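Local structure of peroxisomal acyl-CoA oxidase 1A (Solanum lycopersicum, 2FON) at residues B[72-84]-B[243-257]. The protein probably catalyses the FAD-dependent first oxidation step of peroxisomal fatty acid beta-oxidation, as an acyl-CoA oxidase. Residues are numbered along the deposited sequence; the frame is centred on the assembly and turned at random.
Sequences RTMLPRKELFKNT and DIGMKFGNGAYNSMD
Arg77, in the first turn of helix 77-97, reaches into segment 243-257, the end of strand 239-243 and the loop that follows it, and binds Asp243 and the carbonyl of Asn254, joining the N-terminal helical part of the acyl-CoA oxidase fold to its middle beta domain. The loop leads on to strand 258-263, the antiparallel neighbour of 239-243. Among the polar contacts, Arg77 NE donates to Asn254 O (2.6 Å) on a lone pair in the carbonyl plane. Arg77 NH1 makes a salt bridge to Asp243 OD2 (2.7 Å), on the syn side but 28° out of the carboxylate plane. CG of Arg77 lies anti to the backbone N (chi1 -170°) and a bend at chi2 (104°) turns the guanidinium toward Asp243 and Asn254 O; Asp655 of the second subunit forms another salt bridge with NH1. The Asn254 amide ties the loop to itself: OD1 accepts from Lys247 N (2.7 Å), while ND2 donates to both Lys247 O and Gly251 O. Lys247 NZ, 3.4 Å from Arg77 NH2, is held by Met256 O; a nearby carboxylate, Asp243, probably eases this closeness of like charges. Arg72 passes beside Gly251, its NH2 salt-bridged to Glu431 OE1, which also accepts from Ala252 N.

In the packing, Leu80 CD2 lies 3.6 Å from Asn254 C. Phe81 CE1 obliquely approaches Asp257 CB (3.6 Å), with Asp257 OD1 at the ring edge, in plane; Asp257 OD2 is hydrogen-bonded to the backbone N of Lys200 and Val201. Tyr253 touches the FAD. Before the helix, in the 3-10 turn 72-74, Thr73 CG2 rests 4.0 Å from Asn250 CB.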
loop_
_atom_site.group_PDB
_atom_site.type_symbol
_atom_site.label_atom_id
_atom_site.label_comp_id
_atom_site.label_asym_id
_atom_site.label_seq_id
_atom_site.Cartn_x
_atom_site.Cartn_y
_atom_site.Cartn_z
ATOM N N ARG B 72 -6.085 0.738 22.328
ATOM C CA ARG B 72 -4.752 0.202 22.021
ATOM C C ARG B 72 -3.887 1.073 21.135
ATOM O O ARG B 72 -2.717 1.256 21.391
ATOM C CB ARG B 72 -4.807 -1.214 21.465
ATOM C CG ARG B 72 -3.579 -2.053 21.943
ATOM C CD ARG B 72 -3.562 -3.434 21.323
ATOM N NE ARG B 72 -4.003 -3.255 19.947
ATOM C CZ ARG B 72 -3.219 -3.144 18.874
ATOM N NH1 ARG B 72 -1.870 -3.280 18.903
ATOM N NH2 ARG B 72 -3.851 -2.976 17.728
ATOM N N THR B 73 -4.493 1.602 20.098
ATOM C CA THR B 73 -3.857 2.452 19.107
ATOM C C THR B 73 -3.229 3.754 19.626
ATOM O O THR B 73 -2.322 4.273 18.989
ATOM C CB THR B 73 -4.906 2.724 17.993
ATOM O OG1 THR B 73 -4.839 1.645 17.046
ATOM C CG2 THR B 73 -4.728 4.103 17.309
ATOM N N MET B 74 -3.694 4.274 20.763
ATOM C CA MET B 74 -3.139 5.511 21.353
ATOM C C MET B 74 -2.144 5.332 22.529
ATOM O O MET B 74 -1.753 6.292 23.163
ATOM C CB MET B 74 -4.251 6.530 21.694
ATOM C CG MET B 74 -5.494 5.980 22.420
ATOM S SD MET B 74 -6.690 7.307 22.847
ATOM C CE MET B 74 -7.754 6.532 24.112
ATOM N N LEU B 75 -1.706 4.112 22.814
ATOM C CA LEU B 75 -0.771 3.905 23.925
ATOM C C LEU B 75 0.676 4.230 23.515
ATOM O O LEU B 75 1.103 3.890 22.408
ATOM C CB LEU B 75 -0.886 2.479 24.490
ATOM C CG LEU B 75 -2.222 2.138 25.211
ATOM C CD1 LEU B 75 -2.362 0.638 25.485
ATOM C CD2 LEU B 75 -2.472 2.923 26.475
ATOM N N PRO B 76 1.437 4.909 24.386
ATOM C CA PRO B 76 2.860 5.007 24.036
ATOM C C PRO B 76 3.452 3.619 24.107
ATOM O O PRO B 76 2.953 2.781 24.856
ATOM C CB PRO B 76 3.461 5.892 25.153
ATOM C CG PRO B 76 2.325 6.467 25.911
ATOM C CD PRO B 76 1.103 5.593 25.651
ATOM N N ARG B 77 4.506 3.377 23.354
ATOM C CA ARG B 77 5.142 2.070 23.264
ATOM C C ARG B 77 5.288 1.341 24.616
ATOM O O ARG B 77 4.813 0.189 24.751
ATOM C CB ARG B 77 6.492 2.204 22.544
ATOM C CG ARG B 77 7.147 0.895 22.181
ATOM C CD ARG B 77 7.009 0.578 20.711
ATOM N NE ARG B 77 7.306 -0.826 20.550
ATOM C CZ ARG B 77 8.476 -1.300 20.163
ATOM N NH1 ARG B 77 9.462 -0.443 19.871
ATOM N NH2 ARG B 77 8.648 -2.635 20.100
ATOM N N LYS B 78 5.913 1.992 25.607
ATOM C CA LYS B 78 5.987 1.388 26.975
ATOM C C LYS B 78 4.637 0.847 27.528
ATOM O O LYS B 78 4.585 -0.327 27.871
ATOM C CB LYS B 78 6.761 2.299 28.046
ATOM N N GLU B 79 3.551 1.634 27.574
ATOM C CA GLU B 79 2.271 1.063 28.080
ATOM C C GLU B 79 1.642 0.051 27.136
ATOM O O GLU B 79 1.019 -0.896 27.551
ATOM C CB GLU B 79 1.222 2.123 28.440
ATOM C CG GLU B 79 1.521 2.947 29.699
ATOM C CD GLU B 79 2.394 4.187 29.392
ATOM O OE1 GLU B 79 3.325 4.099 28.530
ATOM O OE2 GLU B 79 2.153 5.263 30.013
ATOM N N LEU B 80 1.812 0.272 25.843
ATOM C CA LEU B 80 1.385 -0.686 24.850
ATOM C C LEU B 80 2.008 -1.989 25.243
ATOM O O LEU B 80 1.316 -2.972 25.383
ATOM C CB LEU B 80 1.902 -0.280 23.481
ATOM C CG LEU B 80 1.566 -1.196 22.320
ATOM C CD1 LEU B 80 0.072 -1.160 21.998
ATOM C CD2 LEU B 80 2.334 -0.762 21.135
ATOM N N PHE B 81 3.332 -1.988 25.436
ATOM C CA PHE B 81 4.045 -3.227 25.729
ATOM C C PHE B 81 3.688 -3.898 27.069
ATOM O O PHE B 81 3.631 -5.140 27.173
ATOM C CB PHE B 81 5.523 -2.990 25.651
ATOM C CG PHE B 81 6.316 -4.235 25.584
ATOM C CD1 PHE B 81 6.372 -4.974 24.396
ATOM C CD2 PHE B 81 7.029 -4.679 26.685
ATOM C CE1 PHE B 81 7.122 -6.168 24.340
ATOM C CE2 PHE B 81 7.750 -5.847 26.632
ATOM C CZ PHE B 81 7.803 -6.594 25.468
ATOM N N LYS B 82 3.458 -3.075 28.092
ATOM C CA LYS B 82 3.134 -3.602 29.391
ATOM C C LYS B 82 1.797 -4.240 29.185
ATOM O O LYS B 82 1.601 -5.417 29.541
ATOM C CB LYS B 82 3.078 -2.489 30.433
ATOM C CG LYS B 82 2.616 -2.919 31.829
ATOM C CD LYS B 82 2.709 -1.693 32.767
ATOM C CE LYS B 82 2.371 -2.027 34.237
ATOM N NZ LYS B 82 2.998 -1.054 35.190
ATOM N N ASN B 83 0.903 -3.496 28.533
ATOM C CA ASN B 83 -0.358 -4.031 28.168
ATOM C C ASN B 83 -0.286 -5.321 27.354
ATOM O O ASN B 83 -1.055 -6.211 27.595
ATOM C CB ASN B 83 -1.222 -3.010 27.488
ATOM C CG ASN B 83 -2.667 -3.335 27.654
ATOM O OD1 ASN B 83 -3.192 -3.167 28.751
ATOM N ND2 ASN B 83 -3.314 -3.869 26.612
ATOM N N THR B 84 0.623 -5.462 26.410
ATOM C CA THR B 84 0.739 -6.747 25.738
ATOM C C THR B 84 1.080 -7.817 26.762
ATOM O O THR B 84 0.511 -8.904 26.752
ATOM C CB THR B 84 1.813 -6.732 24.608
ATOM O OG1 THR B 84 1.471 -5.715 23.666
ATOM C CG2 THR B 84 1.929 -8.089 23.872
ATOM N N ASP B 243 15.536 -4.003 21.803
ATOM C CA ASP B 243 14.495 -3.802 20.804
ATOM C C ASP B 243 15.094 -2.902 19.722
ATOM O O ASP B 243 16.033 -2.099 20.000
ATOM C CB ASP B 243 13.282 -3.107 21.481
ATOM C CG ASP B 243 12.010 -3.173 20.636
ATOM O OD1 ASP B 243 11.453 -4.317 20.514
ATOM O OD2 ASP B 243 11.574 -2.088 20.109
ATOM N N ILE B 244 14.542 -3.025 18.516
ATOM C CA ILE B 244 15.079 -2.367 17.327
ATOM C C ILE B 244 14.445 -1.042 17.001
ATOM O O ILE B 244 15.100 -0.260 16.298
ATOM C CB ILE B 244 15.023 -3.222 16.019
ATOM C CG1 ILE B 244 13.617 -3.507 15.573
ATOM C CG2 ILE B 244 15.698 -4.508 16.174
ATOM C CD1 ILE B 244 13.575 -4.445 14.386
ATOM N N GLY B 245 13.212 -0.778 17.468
ATOM C CA GLY B 245 12.538 0.455 17.113
ATOM C C GLY B 245 11.089 0.388 16.674
ATOM O O GLY B 245 10.510 -0.646 16.560
ATOM N N MET B 246 10.475 1.522 16.441
ATOM C CA MET B 246 9.136 1.477 16.044
ATOM C C MET B 246 9.076 0.957 14.636
ATOM O O MET B 246 9.982 1.207 13.809
ATOM C CB MET B 246 8.502 2.837 16.144
ATOM C CG MET B 246 8.180 3.178 17.564
ATOM S SD MET B 246 6.773 4.342 17.631
ATOM C CE MET B 246 5.354 3.362 17.105
ATOM N N LYS B 247 7.999 0.229 14.386
ATOM C CA LYS B 247 7.619 -0.141 13.080
ATOM C C LYS B 247 6.341 0.563 12.635
ATOM O O LYS B 247 5.592 1.196 13.421
ATOM C CB LYS B 247 7.401 -1.645 13.017
ATOM C CG LYS B 247 8.488 -2.532 13.631
ATOM C CD LYS B 247 8.370 -2.659 15.111
ATOM C CE LYS B 247 8.546 -4.076 15.541
ATOM N NZ LYS B 247 8.659 -4.170 17.045
ATOM N N PHE B 248 6.085 0.362 11.358
ATOM C CA PHE B 248 5.003 0.883 10.605
ATOM C C PHE B 248 3.711 0.730 11.323
ATOM O O PHE B 248 3.399 -0.377 11.767
ATOM C CB PHE B 248 4.969 0.084 9.302
ATOM C CG PHE B 248 4.085 0.661 8.222
ATOM C CD1 PHE B 248 3.789 -0.100 7.100
ATOM C CD2 PHE B 248 3.570 1.953 8.305
ATOM C CE1 PHE B 248 2.997 0.397 6.098
ATOM C CE2 PHE B 248 2.765 2.462 7.295
ATOM C CZ PHE B 248 2.468 1.679 6.196
ATOM N N GLY B 249 2.938 1.815 11.394
ATOM C CA GLY B 249 1.596 1.785 11.955
ATOM C C GLY B 249 1.501 2.021 13.455
ATOM O O GLY B 249 2.449 1.764 14.215
ATOM N N ASN B 250 0.375 2.592 13.872
ATOM C CA ASN B 250 -0.008 2.703 15.285
ATOM C C ASN B 250 -0.370 1.291 15.867
ATOM O O ASN B 250 -1.115 0.531 15.256
ATOM C CB ASN B 250 -1.180 3.700 15.409
ATOM C CG ASN B 250 -0.896 5.092 14.683
ATOM O OD1 ASN B 250 0.158 5.733 14.875
ATOM N ND2 ASN B 250 -1.871 5.553 13.883
ATOM N N GLY B 251 0.173 0.919 17.025
ATOM C CA GLY B 251 -0.018 -0.424 17.478
ATOM C C GLY B 251 0.683 -1.317 16.466
ATOM O O GLY B 251 1.909 -1.255 16.338
ATOM N N ALA B 252 -0.087 -2.135 15.729
ATOM C CA ALA B 252 0.468 -3.113 14.783
ATOM C C ALA B 252 1.500 -3.984 15.436
ATOM O O ALA B 252 1.197 -4.665 16.403
ATOM C CB ALA B 252 1.071 -2.436 13.628
ATOM N N TYR B 253 2.729 -3.978 14.925
ATOM C CA TYR B 253 3.792 -4.864 15.455
ATOM C C TYR B 253 4.541 -4.212 16.584
ATOM O O TYR B 253 5.409 -4.812 17.169
ATOM C CB TYR B 253 4.773 -5.272 14.378
ATOM C CG TYR B 253 4.628 -6.653 13.914
ATOM C CD1 TYR B 253 3.698 -6.978 12.942
ATOM C CD2 TYR B 253 5.447 -7.653 14.414
ATOM C CE1 TYR B 253 3.542 -8.289 12.494
ATOM C CE2 TYR B 253 5.337 -8.960 13.987
ATOM C CZ TYR B 253 4.375 -9.275 13.026
ATOM O OH TYR B 253 4.236 -10.596 12.597
ATOM N N ASN B 254 4.206 -2.977 16.902
ATOM C CA ASN B 254 4.857 -2.257 17.999
ATOM C C ASN B 254 4.658 -2.883 19.360
ATOM O O ASN B 254 5.348 -2.581 20.288
ATOM C CB ASN B 254 4.503 -0.749 17.931
ATOM C CG ASN B 254 5.064 -0.131 16.671
ATOM O OD1 ASN B 254 6.289 -0.110 16.488
ATOM N ND2 ASN B 254 4.190 0.263 15.747
ATOM N N SER B 255 3.709 -3.785 19.450
ATOM C CA SER B 255 3.509 -4.562 20.644
ATOM C C SER B 255 4.409 -5.763 20.619
ATOM O O SER B 255 4.454 -6.504 21.569
ATOM C CB SER B 255 2.069 -5.043 20.683
ATOM O OG SER B 255 1.807 -5.876 19.581
ATOM N N MET B 256 5.120 -5.975 19.529
ATOM C CA MET B 256 6.067 -7.103 19.405
ATOM C C MET B 256 7.494 -6.569 19.672
ATOM O O MET B 256 7.907 -5.514 19.108
ATOM C CB MET B 256 5.948 -7.761 17.998
ATOM C CG MET B 256 6.977 -8.784 17.659
ATOM S SD MET B 256 6.603 -10.359 18.461
ATOM C CE MET B 256 5.377 -11.111 17.329
ATOM N N ASP B 257 8.228 -7.253 20.532
ATOM C CA ASP B 257 9.589 -6.811 20.828
ATOM C C ASP B 257 10.647 -7.419 19.897
ATOM O O ASP B 257 11.374 -8.308 20.322
ATOM C CB ASP B 257 9.970 -7.055 22.315
ATOM C CG ASP B 257 9.679 -8.505 22.803
ATOM O OD1 ASP B 257 8.568 -9.081 22.550
ATOM O OD2 ASP B 257 10.584 -9.063 23.467
#